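Local coordinates for putative archaeal ammonia monooxygenase subunit B (Candidatus Nitrosocaldus yellowstonii, PDB 4O65), which forms the copper-binding cupredoxin domain of a membrane-associated enzyme that probably acts as an ammonia monooxygenase, at residues Ile14-Ser20 / Leu60-Leu66; Asn89-Ser95 / Leu115-Glu121; Pro122-His128 / Pro142-Val148. All blocks are in the same frame, centred on the assembly; numbering follows the deposited sequence.

Interaction 1. Residues Ile14-Ser20 / Leu60-Leu66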
loop_
_atom_site.group_PDB
_atom_site.type_symbol
_atom_site.label_atom_id
_atom_site.label_comp_id
_atom_site.label_asym_id
_atom_site.label_seq_id
_atom_site.Cartn_x
_atom_site.Cartn_y
_atom_site.Cartn_z
ATOM N N ILE A 14 -0.833 -14.849 6.253
ATOM C CA ILE A 14 -0.385 -14.069 5.076
ATOM C C ILE A 14 0.866 -14.827 4.578
ATOM O O ILE A 14 1.892 -14.894 5.289
ATOM C CB ILE A 14 0.020 -12.675 5.545
ATOM C CG1 ILE A 14 -1.250 -11.942 6.045
ATOM C CG2 ILE A 14 0.751 -11.877 4.408
ATOM C CD1 ILE A 14 -0.849 -10.639 6.813
ATOM N N GLU A 15 0.743 -15.466 3.421
ATOM C CA GLU A 15 1.806 -16.312 2.911
ATOM C C GLU A 15 2.410 -15.780 1.586
ATOM O O GLU A 15 1.758 -14.996 0.860
ATOM C CB GLU A 15 1.261 -17.730 2.683
ATOM C CG GLU A 15 0.681 -18.347 3.993
ATOM C CD GLU A 15 0.287 -19.809 3.838
ATOM O OE1 GLU A 15 0.578 -20.436 2.775
ATOM O OE2 GLU A 15 -0.352 -20.328 4.774
ATOM N N ASP A 16 3.669 -16.168 1.338
ATOM C CA ASP A 16 4.310 -15.880 0.022
ATOM C C ASP A 16 4.367 -14.390 -0.285
ATOM O O ASP A 16 4.243 -13.965 -1.439
ATOM C CB ASP A 16 3.583 -16.654 -1.042
ATOM C CG ASP A 16 3.654 -18.178 -0.754
ATOM O OD1 ASP A 16 4.747 -18.667 -0.549
ATOM O OD2 ASP A 16 2.637 -18.784 -0.580
ATOM N N GLU A 17 4.554 -13.598 0.763
ATOM C CA GLU A 17 4.584 -12.124 0.583
ATOM C C GLU A 17 5.821 -11.743 -0.273
ATOM O O GLU A 17 6.940 -12.266 -0.030
ATOM C CB GLU A 17 4.636 -11.504 1.939
ATOM C CG GLU A 17 4.669 -9.977 1.913
ATOM C CD GLU A 17 4.928 -9.428 3.289
ATOM O OE1 GLU A 17 4.111 -8.634 3.782
ATOM O OE2 GLU A 17 5.970 -9.774 3.889
ATOM N N THR A 18 5.645 -10.866 -1.305
ATOM C CA THR A 18 6.777 -10.478 -2.126
ATOM C C THR A 18 6.685 -8.975 -2.280
ATOM O O THR A 18 5.573 -8.491 -2.447
ATOM C CB THR A 18 6.693 -11.081 -3.544
ATOM O OG1 THR A 18 6.760 -12.504 -3.426
ATOM C CG2 THR A 18 7.851 -10.568 -4.374
ATOM N N PHE A 19 7.828 -8.282 -2.239
ATOM C CA PHE A 19 7.847 -6.840 -2.426
ATOM C C PHE A 19 8.562 -6.602 -3.738
ATOM O O PHE A 19 9.643 -7.204 -4.009
ATOM C CB PHE A 19 8.644 -6.162 -1.302
ATOM C CG PHE A 19 7.966 -6.242 0.041
ATOM C CD1 PHE A 19 8.069 -7.396 0.815
ATOM C CD2 PHE A 19 7.228 -5.160 0.510
ATOM C CE1 PHE A 19 7.438 -7.474 2.051
ATOM C CE2 PHE A 19 6.567 -5.229 1.758
ATOM C CZ PHE A 19 6.696 -6.398 2.520
ATOM N N SER A 20 8.032 -5.670 -4.542
ATOM C CA SER A 20 8.640 -5.465 -5.891
ATOM C C SER A 20 9.971 -4.702 -5.844
ATOM O O SER A 20 10.701 -4.679 -6.837
ATOM C CB SER A 20 7.671 -4.693 -6.804
ATOM O OG SER A 20 7.378 -3.405 -6.227
ATOM N N LEU A 60 5.426 0.849 -5.256
ATOM C CA LEU A 60 5.673 -0.488 -4.649
ATOM C C LEU A 60 4.505 -1.383 -4.914
ATOM O O LEU A 60 3.342 -0.993 -4.634
ATOM C CB LEU A 60 5.794 -0.301 -3.094
ATOM C CG LEU A 60 5.958 -1.649 -2.329
ATOM C CD1 LEU A 60 7.306 -2.318 -2.673
ATOM C CD2 LEU A 60 5.916 -1.268 -0.832
ATOM N N ILE A 61 4.792 -2.614 -5.368
ATOM C CA ILE A 61 3.810 -3.681 -5.409
ATOM C C ILE A 61 4.146 -4.738 -4.346
ATOM O O ILE A 61 5.292 -5.213 -4.260
ATOM C CB ILE A 61 3.819 -4.367 -6.811
ATOM C CG1 ILE A 61 3.405 -3.345 -7.916
ATOM C CG2 ILE A 61 2.840 -5.563 -6.806
ATOM C CD1 ILE A 61 3.510 -3.951 -9.339
ATOM N N VAL A 62 3.123 -5.121 -3.571
ATOM C CA VAL A 62 3.301 -6.199 -2.602
ATOM C C VAL A 62 2.275 -7.241 -3.000
ATOM O O VAL A 62 1.062 -6.917 -3.125
ATOM C CB VAL A 62 3.016 -5.719 -1.134
ATOM C CG1 VAL A 62 3.315 -6.899 -0.150
ATOM C CG2 VAL A 62 3.825 -4.459 -0.824
ATOM N N THR A 63 2.719 -8.486 -3.125
ATOM C CA THR A 63 1.771 -9.538 -3.461
ATOM C C THR A 63 1.906 -10.681 -2.465
ATOM O O THR A 63 2.935 -10.775 -1.779
ATOM C CB THR A 63 1.979 -10.103 -4.892
ATOM O OG1 THR A 63 3.371 -10.477 -5.058
ATOM C CG2 THR A 63 1.637 -9.014 -5.967
ATOM N N GLY A 64 0.872 -11.515 -2.391
ATOM C CA GLY A 64 0.920 -12.706 -1.497
ATOM C C GLY A 64 -0.388 -13.458 -1.556
ATOM O O GLY A 64 -1.184 -13.260 -2.493
ATOM N N ARG A 65 -0.633 -14.321 -0.565
ATOM C CA ARG A 65 -1.863 -15.070 -0.586
ATOM C C ARG A 65 -2.346 -15.086 0.859
ATOM O O ARG A 65 -1.520 -15.168 1.769
ATOM C CB ARG A 65 -1.607 -16.567 -0.984
ATOM C CG ARG A 65 -1.035 -16.862 -2.363
ATOM C CD ARG A 65 -0.963 -18.433 -2.582
ATOM N NE ARG A 65 -0.114 -19.008 -1.503
ATOM C CZ ARG A 65 -0.351 -20.130 -0.801
ATOM N NH1 ARG A 65 -1.409 -20.913 -1.052
ATOM N NH2 ARG A 65 0.506 -20.508 0.144
ATOM N N LEU A 66 -3.658 -14.928 1.043
ATOM C CA LEU A 66 -4.281 -15.006 2.389
ATOM C C LEU A 66 -4.870 -16.397 2.481
ATOM O O LEU A 66 -5.625 -16.832 1.584
ATOM C CB LEU A 66 -5.385 -13.978 2.513
ATOM C CG LEU A 66 -4.924 -12.572 2.161
ATOM C CD1 LEU A 66 -6.116 -11.593 2.183
ATOM C CD2 LEU A 66 -3.849 -12.073 3.151
HETATM O O HOH W 1 5.166 -8.106 -5.527
#

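Interaction 2. Residues Asn89-Ser95 / Leu115-Glu121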
loop_
_atom_site.group_PDB
_atom_site.type_symbol
_atom_site.label_atom_id
_atom_site.label_comp_id
_atom_site.label_asym_id
_atom_site.label_seq_id
_atom_site.Cartn_x
_atom_site.Cartn_y
_atom_site.Cartn_z
ATOM N N ASN A 89 -0.633 8.668 4.781
ATOM C CA ASN A 89 0.359 9.495 5.499
ATOM C C ASN A 89 1.770 9.577 4.859
ATOM O O ASN A 89 2.184 10.609 4.289
ATOM C CB ASN A 89 0.512 8.974 6.926
ATOM C CG ASN A 89 1.271 9.952 7.806
ATOM O OD1 ASN A 89 1.544 11.081 7.386
ATOM N ND2 ASN A 89 1.625 9.530 9.014
ATOM N N ARG A 90 2.529 8.501 4.983
ATOM C CA ARG A 90 3.832 8.435 4.327
ATOM C C ARG A 90 3.756 7.625 3.041
ATOM O O ARG A 90 4.695 7.699 2.238
ATOM C CB ARG A 90 4.913 7.920 5.268
ATOM C CG ARG A 90 5.245 9.135 6.174
ATOM C CD ARG A 90 5.845 8.874 7.525
ATOM N NE ARG A 90 7.274 8.640 7.427
ATOM C CZ ARG A 90 8.218 9.575 7.359
ATOM N NH1 ARG A 90 7.900 10.867 7.368
ATOM N NH2 ARG A 90 9.496 9.193 7.278
ATOM N N TRP A 91 2.661 6.855 2.904
ATOM C CA TRP A 91 2.367 5.993 1.717
ATOM C C TRP A 91 0.951 6.233 1.309
ATOM O O TRP A 91 0.135 6.636 2.152
ATOM C CB TRP A 91 2.503 4.512 2.094
ATOM C CG TRP A 91 3.936 4.132 2.381
ATOM C CD1 TRP A 91 4.644 4.343 3.558
ATOM C CD2 TRP A 91 4.888 3.565 1.453
ATOM N NE1 TRP A 91 5.944 3.924 3.448
ATOM C CE2 TRP A 91 6.161 3.420 2.200
ATOM C CE3 TRP A 91 4.827 3.151 0.126
ATOM C CZ2 TRP A 91 7.305 2.892 1.624
ATOM C CZ3 TRP A 91 5.981 2.592 -0.439
ATOM C CH2 TRP A 91 7.195 2.463 0.286
ATOM N N GLU A 92 0.624 6.008 0.041
ATOM C CA GLU A 92 -0.726 6.196 -0.466
ATOM C C GLU A 92 -1.121 4.950 -1.256
ATOM O O GLU A 92 -0.331 4.502 -2.095
ATOM C CB GLU A 92 -0.654 7.390 -1.424
ATOM C CG GLU A 92 -1.951 7.786 -2.065
ATOM C CD GLU A 92 -1.751 9.124 -2.714
ATOM O OE1 GLU A 92 -1.281 9.160 -3.863
ATOM O OE2 GLU A 92 -1.952 10.127 -2.001
ATOM N N PHE A 93 -2.344 4.428 -1.081
ATOM C CA PHE A 93 -2.815 3.371 -1.976
ATOM C C PHE A 93 -3.069 3.871 -3.393
ATOM O O PHE A 93 -3.567 4.991 -3.623
ATOM C CB PHE A 93 -4.017 2.555 -1.436
ATOM C CG PHE A 93 -3.588 1.381 -0.585
ATOM C CD1 PHE A 93 -3.245 0.161 -1.182
ATOM C CD2 PHE A 93 -3.420 1.526 0.800
ATOM C CE1 PHE A 93 -2.818 -0.916 -0.419
ATOM C CE2 PHE A 93 -2.989 0.448 1.573
ATOM C CZ PHE A 93 -2.681 -0.769 0.961
ATOM N N ILE A 94 -2.664 3.041 -4.339
ATOM C CA ILE A 94 -2.993 3.233 -5.724
ATOM C C ILE A 94 -4.108 2.234 -6.060
ATOM O O ILE A 94 -5.084 2.604 -6.729
ATOM C CB ILE A 94 -1.783 3.012 -6.658
ATOM C CG1 ILE A 94 -0.748 4.123 -6.433
ATOM C CG2 ILE A 94 -2.246 2.884 -8.140
ATOM C CD1 ILE A 94 0.625 3.799 -7.018
ATOM N N SER A 95 -3.945 0.969 -5.640
ATOM C CA SER A 95 -4.909 -0.034 -5.939
ATOM C C SER A 95 -4.749 -1.234 -5.000
ATOM O O SER A 95 -3.726 -1.422 -4.330
ATOM C CB SER A 95 -4.835 -0.484 -7.414
ATOM O OG SER A 95 -3.614 -1.172 -7.694
ATOM N N LEU A 115 -1.242 -5.343 -3.497
ATOM C CA LEU A 115 -1.339 -3.966 -3.034
ATOM C C LEU A 115 -0.358 -3.144 -3.865
ATOM O O LEU A 115 0.801 -3.569 -4.110
ATOM C CB LEU A 115 -0.878 -3.853 -1.582
ATOM C CG LEU A 115 -1.377 -4.951 -0.640
ATOM C CD1 LEU A 115 -0.848 -4.644 0.751
ATOM C CD2 LEU A 115 -2.886 -4.925 -0.679
ATOM N N CYS A 116 -0.840 -1.995 -4.333
ATOM C CA CYS A 116 0.003 -1.111 -5.131
ATOM C C CYS A 116 -0.051 0.235 -4.410
ATOM O O CYS A 116 -1.156 0.743 -4.204
ATOM C CB CYS A 116 -0.549 -0.939 -6.517
ATOM S SG CYS A 116 0.701 -0.100 -7.577
ATOM N N LEU A 117 1.117 0.784 -4.063
ATOM C CA LEU A 117 1.224 2.025 -3.244
ATOM C C LEU A 117 2.259 2.965 -3.821
ATOM O O LEU A 117 3.171 2.531 -4.523
ATOM C CB LEU A 117 1.685 1.711 -1.792
ATOM C CG LEU A 117 0.745 0.774 -1.010
ATOM C CD1 LEU A 117 1.353 -0.616 -0.993
ATOM C CD2 LEU A 117 0.542 1.308 0.397
ATOM N N SER A 118 2.049 4.248 -3.563
ATOM C CA SER A 118 3.005 5.301 -3.868
ATOM C C SER A 118 3.719 5.719 -2.569
ATOM O O SER A 118 3.060 5.975 -1.532
ATOM C CB SER A 118 2.243 6.522 -4.401
ATOM O OG SER A 118 3.185 7.565 -4.541
ATOM N N ALA A 119 5.049 5.727 -2.573
ATOM C CA ALA A 119 5.790 6.302 -1.438
ATOM C C ALA A 119 5.678 7.815 -1.485
ATOM O O ALA A 119 6.040 8.450 -2.507
ATOM C CB ALA A 119 7.266 5.917 -1.547
ATOM N N LEU A 120 5.240 8.421 -0.377
ATOM C CA LEU A 120 5.088 9.910 -0.346
ATOM C C LEU A 120 6.240 10.654 0.329
ATOM O O LEU A 120 6.589 11.814 -0.056
ATOM C CB LEU A 120 3.767 10.279 0.349
ATOM C CG LEU A 120 2.483 9.723 -0.228
ATOM C CD1 LEU A 120 1.279 10.179 0.606
ATOM C CD2 LEU A 120 2.312 10.179 -1.680
ATOM N N GLU A 121 6.874 10.027 1.323
ATOM C CA GLU A 121 7.843 10.764 2.139
ATOM C C GLU A 121 9.098 9.958 2.335
ATOM O O GLU A 121 9.033 8.683 2.437
ATOM C CB GLU A 121 7.201 11.150 3.513
ATOM C CG GLU A 121 5.791 11.714 3.389
ATOM C CD GLU A 121 5.741 13.074 2.682
ATOM O OE1 GLU A 121 6.794 13.726 2.582
ATOM O OE2 GLU A 121 4.643 13.489 2.238
#

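Interaction 3. Residues Pro122-His128 / Pro142-Val148. With CU (copper (II) ion), chain B.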
loop_
_atom_site.group_PDB
_atom_site.type_symbol
_atom_site.label_atom_id
_atom_site.label_comp_id
_atom_site.label_asym_id
_atom_site.label_seq_id
_atom_site.Cartn_x
_atom_site.Cartn_y
_atom_site.Cartn_z
ATOM N N PRO A 122 10.248 10.642 2.365
ATOM C CA PRO A 122 11.512 9.951 2.462
ATOM C C PRO A 122 11.666 9.271 3.843
ATOM O O PRO A 122 11.062 9.726 4.835
ATOM C CB PRO A 122 12.549 11.070 2.254
ATOM C CG PRO A 122 11.901 12.235 2.852
ATOM C CD PRO A 122 10.455 12.113 2.373
ATOM N N GLY A 123 12.408 8.173 3.856
ATOM C CA GLY A 123 12.674 7.479 5.093
ATOM C C GLY A 123 13.017 6.027 4.839
ATOM O O GLY A 123 13.005 5.553 3.702
ATOM N N THR A 124 13.311 5.335 5.928
ATOM C CA THR A 124 13.631 3.906 5.869
ATOM C C THR A 124 12.510 3.236 6.610
ATOM O O THR A 124 12.230 3.572 7.762
ATOM C CB THR A 124 15.000 3.600 6.501
ATOM O OG1 THR A 124 16.024 4.032 5.609
ATOM C CG2 THR A 124 15.145 2.082 6.719
ATOM N N TYR A 125 11.802 2.332 5.930
ATOM C CA TYR A 125 10.547 1.775 6.464
ATOM C C TYR A 125 10.683 0.265 6.593
ATOM O O TYR A 125 11.228 -0.382 5.710
ATOM C CB TYR A 125 9.345 2.070 5.521
ATOM C CG TYR A 125 9.094 3.545 5.289
ATOM C CD1 TYR A 125 8.266 4.264 6.171
ATOM C CD2 TYR A 125 9.668 4.219 4.200
ATOM C CE1 TYR A 125 8.026 5.620 5.985
ATOM C CE2 TYR A 125 9.451 5.586 4.036
ATOM C CZ TYR A 125 8.627 6.266 4.909
ATOM O OH TYR A 125 8.394 7.618 4.769
ATOM N N HIS A 126 10.200 -0.307 7.687
ATOM C CA HIS A 126 10.123 -1.750 7.747
ATOM C C HIS A 126 8.660 -2.045 7.492
ATOM O O HIS A 126 7.790 -1.751 8.306
ATOM C CB HIS A 126 10.580 -2.273 9.116
ATOM C CG HIS A 126 11.022 -3.723 9.069
ATOM N ND1 HIS A 126 10.323 -4.747 9.672
ATOM C CD2 HIS A 126 12.121 -4.327 8.412
ATOM C CE1 HIS A 126 10.973 -5.923 9.427
ATOM N NE2 HIS A 126 12.047 -5.660 8.643
ATOM N N ALA A 127 8.343 -2.500 6.291
ATOM C CA ALA A 127 6.953 -2.590 5.846
ATOM C C ALA A 127 6.460 -4.023 5.893
ATOM O O ALA A 127 7.228 -4.952 5.559
ATOM C CB ALA A 127 6.887 -2.124 4.387
ATOM N N HIS A 128 5.167 -4.172 6.219
ATOM C CA HIS A 128 4.523 -5.491 6.333
ATOM C C HIS A 128 3.179 -5.400 5.721
ATOM O O HIS A 128 2.439 -4.402 5.904
ATOM C CB HIS A 128 4.239 -5.844 7.796
ATOM C CG HIS A 128 5.460 -5.903 8.686
ATOM N ND1 HIS A 128 5.899 -7.074 9.258
ATOM C CD2 HIS A 128 6.270 -4.866 9.228
ATOM C CE1 HIS A 128 6.982 -6.805 10.063
ATOM N NE2 HIS A 128 7.191 -5.461 10.049
ATOM N N PRO A 142 5.682 -11.012 7.117
ATOM C CA PRO A 142 7.102 -10.800 7.371
ATOM C C PRO A 142 7.477 -9.375 6.934
ATOM O O PRO A 142 6.937 -8.844 5.979
ATOM C CB PRO A 142 7.781 -11.782 6.364
ATOM C CG PRO A 142 6.787 -12.813 6.088
ATOM C CD PRO A 142 5.420 -12.178 6.253
ATOM N N GLY A 143 8.351 -8.721 7.652
ATOM C CA GLY A 143 8.646 -7.338 7.189
ATOM C C GLY A 143 9.669 -7.327 6.065
ATOM O O GLY A 143 10.308 -8.346 5.791
ATOM N N MET A 144 9.827 -6.176 5.409
ATOM C CA MET A 144 11.001 -5.966 4.569
ATOM C C MET A 144 11.388 -4.497 4.649
ATOM O O MET A 144 10.512 -3.625 4.714
ATOM C CB MET A 144 10.614 -6.334 3.153
ATOM C CG MET A 144 11.399 -5.562 2.168
ATOM S SD MET A 144 12.607 -6.811 1.838
ATOM C CE MET A 144 11.904 -7.117 0.244
ATOM N N SER A 145 12.689 -4.232 4.742
ATOM C CA SER A 145 13.179 -2.863 4.805
ATOM C C SER A 145 13.137 -2.187 3.424
ATOM O O SER A 145 13.600 -2.753 2.451
ATOM C CB SER A 145 14.580 -2.831 5.441
ATOM O OG SER A 145 15.000 -1.484 5.538
ATOM N N ILE A 146 12.481 -1.019 3.340
ATOM C CA ILE A 146 12.403 -0.273 2.076
ATOM C C ILE A 146 12.924 1.132 2.340
ATOM O O ILE A 146 12.423 1.827 3.243
ATOM C CB ILE A 146 10.948 -0.208 1.564
ATOM C CG1 ILE A 146 10.421 -1.657 1.360
ATOM C CG2 ILE A 146 10.879 0.643 0.277
ATOM C CD1 ILE A 146 8.953 -1.716 0.963
ATOM N N VAL A 147 13.875 1.557 1.537
ATOM C CA VAL A 147 14.430 2.942 1.681
ATOM C C VAL A 147 13.783 3.819 0.608
ATOM O O VAL A 147 13.848 3.484 -0.574
ATOM C CB VAL A 147 15.953 2.955 1.506
ATOM C CG1 VAL A 147 16.519 4.370 1.692
ATOM C CG2 VAL A 147 16.600 2.014 2.526
ATOM N N VAL A 148 13.227 4.940 1.031
ATOM C CA VAL A 148 12.632 5.914 0.087
ATOM C C VAL A 148 13.478 7.187 0.141
ATOM O O VAL A 148 13.684 7.766 1.224
ATOM C CB VAL A 148 11.181 6.242 0.436
ATOM C CG1 VAL A 148 10.599 7.210 -0.623
ATOM C CG2 VAL A 148 10.305 4.950 0.543
HETATM CU CU CU B . 8.783 -4.480 10.727
HETATM O O HOH W 2 8.197 -3.439 12.435
#

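Interaction 1. Residues Ile14-Ser20 / Leu60-Leu66
Arg-65 meets two acids on the face of the sheet that carries Glu-15 and Thr-63 and ties them into one salt-bridge network. Its NE and NH2 both donate to a single carboxylate oxygen, Asp-16 OD2, the NH2 at 2.8 Å, and they hold it close to the guanidinium plane. Arg-65 NH2 also reaches Glu-15 OE1 at 2.6 Å, with that carboxylate turned 71° against the guanidinium. A bend at chi3 (-58°) swings the long arginine chain over to the acids, and a guanidinium suits the place because NE and NH2 can serve one oxygen together while NH2 also meets the second acid.

The backbones run antiparallel. Glu-15 pairs with Arg-65 and Thr-18 with Thr-63 through two hydrogen bonds each, and a beta bulge between them lets the chain turn a corner at Asp-16. Gly-64 suits this spot because its CA packs 3.4 Å from Glu-15 O, leaving no room for a CB. At the far end Ser-20 replaces a backbone acceptor with its hydroxyl: Ile-61 N donates to Ser-20 OG at 2.8 Å, almost straight.

Apolar contacts fill the inner face. Val-62 CG2 lies 3.7 Å from Phe-19 CD2, and Leu-66 CD2 flanks Ile-14 CG1.

Strand 12-19 is an outermost strand of its sheet; strand 59-68 separates it from strand 110-119, whose Glu-110 makes a further salt bridge with Arg-65, at NH1. Strands 123-133 and 137-149 pack against the apolar face.

Interaction 2. Residues Asn89-Ser95 / Leu115-Glu121
Arg-90 lays its aliphatic part against Glu-121, CG to CG at 3.8 Å, while Glu-121 CB sits over one face of the guanidinium near its rim; the charged ends do not meet. Arg-90 O accepts a hydrogen bond from Leu-120 N and a weak one from Glu-121 N, which joins the two chains where strand 110-119 has already ended.

Trp-91 then spreads its indole over Ala-119. With CG beside the backbone N (chi1 -68°), the six-membered ring comes to lie above the methyl, and Ala-119 CB is 4.0 Å from its centroid in a CH-pi contact; so small a residue lets the broad ring settle onto the strand. Glu-92 forms a two-way backbone pair with Ser-118 and rests its CB on Leu-120 CD1, while its carboxylate is bound by Lys-27.

Phe-93 receives Leu-117 CD2 almost over the centre of its ring, 3.8 Å from the centroid, and Leu-115 CB comes up at the ring edge, 3.7 Å from CE1. The CD2 branch of Leu-117 can lie over the ring because the two side chains run side by side on the same face of the sheet. Ile-94 and Ser-95 make a classic beta bulge: Ile-94 N at 2.8 Å and Ser-95 N at 3.1 Å both donate to Cys-116 O, from the same face of its plane. Ile-94 CD1 also packs on Cys-116 SG at 3.9 Å, and Ser-95 O takes the bond from Cys-116 N.

Strand 91-97 is an outermost strand of the four-stranded sheet, and strand 59-68 flanks strand 110-119 on its other side. Cys-116 is disulfide-bonded to Cys-51, Trp-91 packs on Ile-146 and Val-148 of strand 137-149, and helix 27-35 brings Lys-27 against Ser-118 and Leu-120.

Interaction 3. Residues Pro122-His128 / Pro142-Val148
Gly-143 packs against both copper-binding histidines. Its CA lies over one face of the His-128 ring, 3.5 Å from the centroid in a CH-pi contact, and also 3.5 Å from His-126 CE1; the absence of a CB lets the backbone come this close to both imidazoles. His-128 ND1 donates outside the pair to Gly-141 O, which helps fix the ring's rotation with NE2 turned to the metal.

Met-144 exchanges two backbone hydrogen bonds with Ala-127, and its N lies over a face of the His-126 ring. Ser-145 faces His-126 in a non-hydrogen-bonded pair, its CB 4.1 Å from His-126 CD2; a small polar residue suits this exposed side. Ile-146 pairs with Tyr-125 through two backbone bonds and meets Ala-127 CB with CD1 on the buried face. Val-147 lies alongside Thr-124. Val-148 sets CG2 against Tyr-125 CE2 at 3.7 Å, while Gly-123 pairs with its backbone at phi/psi angles that call for glycine.

The copper(II) ion is held by His-126 ND1 at 1.9 Å, His-128 NE2 at 2.0 Å and a water at 2.1 Å. His-126 CG lies anti to its backbone N (chi1 -158°), that of His-128 beside its own (chi1 -60°), which helps bring different ring nitrogens of two histidines, spaced by one residue, to one ion: a copper site on the beta hairpin of a cupredoxin domain.

Along the chain the three contacts follow in series, each closing before the next opens. Interactions 1 and 2, with centres about 15 Å apart, share the four-stranded antiparallel sheet: strands 59-68 and 110-119 are neighbours, so the two contacts occupy its opposite outer pairs. Interaction 3 belongs to the other sheet, its centre about 14 Å from that of interaction 1 and about 12 Å from that of interaction 2. The sheets pack face to face as a cupredoxin beta sandwich, with Leu-60, Phe-19 and Trp-91 of the first meeting Ile-146 of the second. Strand 110-119 leads directly into strand 123-133, carrying the chain from the sheet that holds Cys-116 to the one that holds the copper ligands.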